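Local coordinates for protein aminopeptidase C (Lactobacillus rhamnosus, PDB 4K7C) that hydrolyses peptide bonds as an aminopeptidase of the papain-like cysteine peptidase clan, probably removing residues from the N terminus of peptides, at residues L56-V61 / V367-D372; L76-H81 / G312-F317. One frame throughout, in Å; residues are numbered along the deposited sequence.

Contact 1. Residues L56-V61 / V367-D372; sequences LDTGAV and VLTGVD
Leu56 meets Thr369, and Thr58 leans on the same threonine, in a buried, partly water-mediated contact where the chain leaves short strand 54-55, which pairs antiparallel with the long strand 364-374. The backbone of Leu56 makes the last tie of this pairing: Leu56 N donates to Thr369 O over 2.9 Å, with an N-H...O angle of 167°. The carbonyl points almost straight at its donor, and the leucine side chain packs against the acceptor as well, Leu56 CG lying 3.4 Å from Thr369 O. Further along strand 364-374, Val371 pairs with Ile54. On its other edge Thr369 and Gly370 both bond Lys382, an arrangement consistent with a classic beta bulge, and glycine suits the almost fully extended phi there.

Beyond Leu56 the backbones part, and a water bridges them. It donates to Leu56 O over 2.7 Å and also bonds Thr58 OG1 at 2.8 Å and Thr369 OG1 at 2.7 Å. The two hydroxyls, 4.1 Å apart from Thr58 OG1 to Thr369 OG1, can share it because each is set between its own backbone N and carbonyl carbon (chi1 56° in Thr58, 74° in Thr369). That rotation leaves the methyls to touch, Thr58 CG2 to Thr369 CG2 at 3.9 Å, with the side chains crossing at a slant. Threonine suits both places, since one branch holds the water and the other packs. Thr58 OG1 has a second partner, Tyr396 OH, and Thr58 also rests on His81 of helix 70-87. As in papain, a segment near the N terminus thus joins the beta domain before entering the central helix. With three protein oxygens round it, the water acts as part of the structure, extending the pairing past its last direct bond.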
loop_
_atom_site.group_PDB
_atom_site.type_symbol
_atom_site.label_atom_id
_atom_site.label_comp_id
_atom_site.label_asym_id
_atom_site.label_seq_id
_atom_site.Cartn_x
_atom_site.Cartn_y
_atom_site.Cartn_z
ATOM N N LEU A 56 0.624 6.475 37.138
ATOM C CA LEU A 56 -0.578 7.310 37.055
ATOM C C LEU A 56 -1.472 6.811 35.923
ATOM O O LEU A 56 -0.998 6.284 34.894
ATOM C CB LEU A 56 -0.221 8.788 36.792
ATOM C CG LEU A 56 0.887 9.347 37.717
ATOM C CD1 LEU A 56 1.219 10.799 37.430
ATOM C CD2 LEU A 56 0.614 9.138 39.153
ATOM N N ASP A 57 -2.753 7.061 36.086
ATOM C CA ASP A 57 -3.696 6.666 35.054
ATOM C C ASP A 57 -3.874 7.882 34.115
ATOM O O ASP A 57 -4.530 8.875 34.482
ATOM C CB ASP A 57 -4.965 6.241 35.768
ATOM C CG ASP A 57 -6.066 5.854 34.813
ATOM O OD1 ASP A 57 -5.773 5.764 33.571
ATOM O OD2 ASP A 57 -7.213 5.652 35.315
ATOM N N THR A 58 -3.253 7.875 32.936
ATOM C CA THR A 58 -3.205 9.076 32.077
ATOM C C THR A 58 -3.853 8.932 30.700
ATOM O O THR A 58 -3.873 9.875 29.906
ATOM C CB THR A 58 -1.770 9.591 31.918
ATOM O OG1 THR A 58 -0.923 8.549 31.409
ATOM C CG2 THR A 58 -1.167 10.149 33.265
ATOM N N GLY A 59 -4.403 7.758 30.408
ATOM C CA GLY A 59 -5.166 7.566 29.161
ATOM C C GLY A 59 -4.324 7.726 27.859
ATOM O O GLY A 59 -3.126 7.426 27.843
ATOM N N ALA A 60 -5.004 8.078 26.772
ATOM C CA ALA A 60 -4.437 8.002 25.456
ATOM C C ALA A 60 -3.571 9.214 25.153
ATOM O O ALA A 60 -3.798 10.347 25.654
ATOM C CB ALA A 60 -5.530 7.811 24.388
ATOM N N VAL A 61 -2.529 8.965 24.332
ATOM C CA VAL A 61 -1.619 10.040 23.907
ATOM C C VAL A 61 -2.126 10.975 22.808
ATOM O O VAL A 61 -3.092 10.682 22.054
ATOM C CB VAL A 61 -0.233 9.455 23.476
ATOM C CG1 VAL A 61 0.360 8.534 24.591
ATOM C CG2 VAL A 61 -0.345 8.643 22.192
ATOM N N VAL A 367 6.544 13.818 29.328
ATOM C CA VAL A 367 5.952 13.792 30.629
ATOM C C VAL A 367 6.244 12.416 31.300
ATOM O O VAL A 367 6.012 11.361 30.710
ATOM C CB VAL A 367 4.405 14.085 30.539
ATOM C CG1 VAL A 367 3.746 13.934 31.922
ATOM C CG2 VAL A 367 4.109 15.401 29.926
ATOM N N LEU A 368 6.771 12.478 32.518
ATOM C CA LEU A 368 6.828 11.308 33.408
ATOM C C LEU A 368 5.477 11.040 34.012
ATOM O O LEU A 368 4.880 11.947 34.630
ATOM C CB LEU A 368 7.860 11.510 34.553
ATOM C CG LEU A 368 9.213 12.005 33.994
ATOM C CD1 LEU A 368 10.066 12.449 35.137
ATOM C CD2 LEU A 368 10.004 10.903 33.251
ATOM N N THR A 369 5.039 9.803 33.856
ATOM C CA THR A 369 3.728 9.324 34.373
ATOM C C THR A 369 3.802 8.081 35.235
ATOM O O THR A 369 2.798 7.545 35.637
ATOM C CB THR A 369 2.682 9.145 33.259
ATOM O OG1 THR A 369 2.990 7.966 32.489
ATOM C CG2 THR A 369 2.587 10.442 32.326
ATOM N N GLY A 370 5.010 7.725 35.636
ATOM C CA GLY A 370 5.234 6.492 36.405
ATOM C C GLY A 370 6.723 6.338 36.631
ATOM O O GLY A 370 7.551 6.993 35.967
ATOM N N VAL A 371 7.028 5.516 37.629
ATOM C CA VAL A 371 8.404 5.142 38.025
ATOM C C VAL A 371 8.341 3.840 38.729
ATOM O O VAL A 371 7.409 3.619 39.490
ATOM C CB VAL A 371 9.130 6.272 38.864
ATOM C CG1 VAL A 371 8.471 6.480 40.239
ATOM C CG2 VAL A 371 10.623 6.002 38.892
ATOM N N ASP A 372 9.231 2.911 38.371
ATOM C CA ASP A 372 9.340 1.615 39.009
ATOM C C ASP A 372 10.414 1.813 40.052
ATOM O O ASP A 372 11.621 2.118 39.746
ATOM C CB ASP A 372 9.781 0.528 38.010
ATOM C CG ASP A 372 9.483 -0.872 38.493
ATOM O OD1 ASP A 372 8.504 -1.062 39.232
ATOM O OD2 ASP A 372 10.200 -1.806 38.060
HETATM O O HOH W 1 0.621 6.646 32.792
#

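Contact 2. Residues L76-H81 / G312-F317; sequences LNTMRH and GESVWF
Thr78 turns CG2 opposite its own carbonyl carbon, with OG1 between the backbone N and that carbon (chi1 63°), which sends the methyl out toward Ser314. The hydroxyl is turned back into the helix, where Thr78 OG1 bonds Ala75 O one turn earlier. Ser314 has a similar rotation (chi1 70°), and this brings its oxygen into van der Waals contact with the threonine: Ser314 OG lies 3.5 Å from Thr78 CG2 and 3.7 Å from Thr78 CA. Serine and threonine are compact enough to let backbone and helix come close, with 6.1 Å from Thr78 CA to Ser314 CA.

Beyond the serine, the methyl of Thr78 reaches the start of strand 315-319, with Thr78 CG2 4.1 Å from Trp316 N. The indole itself swings off to bond Trp71 O through NE1 and meets Trp142 edge-to-face. In a papain-like fold the central helix, here 70-87, packs across the seam between the helical and the beta domain and probably carries the catalytic cysteine at its start; this contact is part of that seam. The incoming segment leaves helix 298-310 through a Schellman motif whose Gly312 takes the positive phi.

His81, a turn after Thr78, presents its ring edge to the serine, His81 CD2 being 4.4 Å from Ser314 OG and nearly in plane with it. The ring is gripped by Glu384 through NE2 and Gln84 through ND1. His81 CE1 also sits over one face of the Arg80 guanidinium, toward its rim. Arg80 NE donates to Asn77 OD1 at 2.7 Å, close to the guanidinium plane, while Arg80 NH2 forms a salt bridge with Glu384.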
loop_
_atom_site.group_PDB
_atom_site.type_symbol
_atom_site.label_atom_id
_atom_site.label_comp_id
_atom_site.label_asym_id
_atom_site.label_seq_id
_atom_site.Cartn_x
_atom_site.Cartn_y
_atom_site.Cartn_z
ATOM N N LEU A 76 0.536 20.827 28.045
ATOM C CA LEU A 76 -0.894 20.640 27.983
ATOM C C LEU A 76 -1.321 19.222 28.441
ATOM O O LEU A 76 -2.417 19.011 28.939
ATOM C CB LEU A 76 -1.430 20.953 26.571
ATOM C CG LEU A 76 -1.285 22.442 26.149
ATOM C CD1 LEU A 76 -1.598 22.678 24.657
ATOM C CD2 LEU A 76 -2.139 23.357 26.995
ATOM N N ASN A 77 -0.419 18.249 28.295
ATOM C CA ASN A 77 -0.677 16.929 28.799
ATOM C C ASN A 77 -0.843 16.953 30.318
ATOM O O ASN A 77 -1.784 16.382 30.856
ATOM C CB ASN A 77 0.445 15.924 28.435
ATOM C CG ASN A 77 0.333 15.403 27.001
ATOM O OD1 ASN A 77 -0.738 15.423 26.386
ATOM N ND2 ASN A 77 1.483 14.875 26.463
ATOM N N THR A 78 0.038 17.636 30.992
ATOM C CA THR A 78 -0.001 17.732 32.478
ATOM C C THR A 78 -1.352 18.340 32.903
ATOM O O THR A 78 -2.014 17.795 33.774
ATOM C CB THR A 78 1.162 18.470 33.152
ATOM O OG1 THR A 78 1.262 19.845 32.792
ATOM C CG2 THR A 78 2.525 17.721 32.810
HETATM N N MSE A 79 -1.784 19.346 32.178
HETATM C CA MSE A 79 -3.062 20.078 32.531
HETATM C C MSE A 79 -4.256 19.223 32.221
HETATM O O MSE A 79 -5.144 19.067 33.035
HETATM C CB MSE A 79 -3.039 21.345 31.671
HETATM C CG MSE A 79 -2.049 22.325 32.178
HETATM SE SE MSE A 79 -1.993 23.904 31.045
HETATM C CE MSE A 79 -0.386 24.515 31.876
ATOM N N ARG A 80 -4.265 18.589 31.043
ATOM C CA ARG A 80 -5.442 17.809 30.613
ATOM C C ARG A 80 -5.603 16.544 31.423
ATOM O O ARG A 80 -6.733 16.062 31.545
ATOM C CB ARG A 80 -5.395 17.453 29.124
ATOM C CG ARG A 80 -4.527 16.232 28.785
ATOM C CD ARG A 80 -4.204 16.303 27.303
ATOM N NE ARG A 80 -3.360 15.198 26.841
ATOM C CZ ARG A 80 -3.806 14.056 26.344
ATOM N NH1 ARG A 80 -5.106 13.873 26.122
ATOM N NH2 ARG A 80 -2.919 13.135 25.964
ATOM N N HIS A 81 -4.523 15.990 31.967
ATOM C CA HIS A 81 -4.738 14.804 32.863
ATOM C C HIS A 81 -5.477 15.247 34.184
ATOM O O HIS A 81 -6.289 14.510 34.723
ATOM C CB HIS A 81 -3.450 14.020 33.128
ATOM C CG HIS A 81 -2.774 13.515 31.888
ATOM N ND1 HIS A 81 -3.468 12.980 30.821
ATOM C CD2 HIS A 81 -1.469 13.481 31.542
ATOM C CE1 HIS A 81 -2.601 12.634 29.870
ATOM N NE2 HIS A 81 -1.393 12.965 30.269
ATOM N N GLY A 312 0.736 11.683 42.890
ATOM C CA GLY A 312 -0.277 11.510 41.878
ATOM C C GLY A 312 -0.206 12.566 40.786
ATOM O O GLY A 312 -1.124 12.720 39.992
ATOM N N GLU A 313 0.930 13.250 40.651
ATOM C CA GLU A 313 1.034 14.298 39.647
ATOM C C GLU A 313 2.189 13.972 38.676
ATOM O O GLU A 313 3.310 13.653 39.105
ATOM C CB GLU A 313 1.369 15.602 40.317
ATOM C CG GLU A 313 0.236 16.113 41.250
ATOM C CD GLU A 313 0.678 17.150 42.316
ATOM O OE1 GLU A 313 1.863 17.605 42.396
ATOM O OE2 GLU A 313 -0.193 17.495 43.141
ATOM N N SER A 314 1.872 14.106 37.407
ATOM C CA SER A 314 2.810 13.933 36.299
ATOM C C SER A 314 3.854 15.041 36.221
ATOM O O SER A 314 3.729 16.140 36.828
ATOM C CB SER A 314 1.983 13.766 34.993
ATOM O OG SER A 314 1.336 14.943 34.568
ATOM N N VAL A 315 4.939 14.778 35.557
ATOM C CA VAL A 315 6.054 15.697 35.606
ATOM C C VAL A 315 6.577 16.035 34.196
ATOM O O VAL A 315 7.096 15.126 33.503
ATOM C CB VAL A 315 7.231 15.098 36.453
ATOM C CG1 VAL A 315 8.414 16.012 36.526
ATOM C CG2 VAL A 315 6.823 14.717 37.892
ATOM N N TRP A 316 6.469 17.284 33.766
ATOM C CA TRP A 316 7.024 17.715 32.515
ATOM C C TRP A 316 8.552 17.634 32.624
ATOM O O TRP A 316 9.144 18.004 33.669
ATOM C CB TRP A 316 6.628 19.157 32.238
ATOM C CG TRP A 316 6.948 19.806 30.964
ATOM C CD1 TRP A 316 6.108 20.108 29.974
ATOM C CD2 TRP A 316 8.212 20.447 30.575
ATOM N NE1 TRP A 316 6.698 20.803 28.995
ATOM C CE2 TRP A 316 8.002 21.021 29.317
ATOM C CE3 TRP A 316 9.505 20.428 31.094
ATOM C CZ2 TRP A 316 8.989 21.678 28.619
ATOM C CZ3 TRP A 316 10.474 21.135 30.430
ATOM C CH2 TRP A 316 10.246 21.735 29.196
ATOM N N PHE A 317 9.158 17.049 31.583
ATOM C CA PHE A 317 10.628 16.945 31.515
ATOM C C PHE A 317 11.217 17.110 30.152
ATOM O O PHE A 317 10.573 16.791 29.158
ATOM C CB PHE A 317 11.139 15.602 32.153
ATOM C CG PHE A 317 11.051 14.396 31.271
ATOM C CD1 PHE A 317 9.850 13.750 31.094
ATOM C CD2 PHE A 317 12.194 13.859 30.700
ATOM C CE1 PHE A 317 9.724 12.653 30.290
ATOM C CE2 PHE A 317 12.091 12.673 29.941
ATOM C CZ PHE A 317 10.846 12.079 29.748
#

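How the contacts relate
From the N terminus the chain first runs along 56-61, then enters helix 70-87, which supplies 76-81. Only much later does it come back, through 312-317 and finally 367-372. Contact 1 therefore closes the longer loop, and contact 2 a shorter one lying wholly within it. Strands 315-319 and 364-374 are antiparallel neighbours, with a probable hydrogen bond from Leu368 N to Val315 O at 2.8 Å. The two early segments are tied as well, by a probable bond of Arg80 NH2 to Ala60 O. Contact 1 fastens the entry loop to strand 364-374, and contact 2 fastens the following helix to strand 315-319, the neighbour of 364-374.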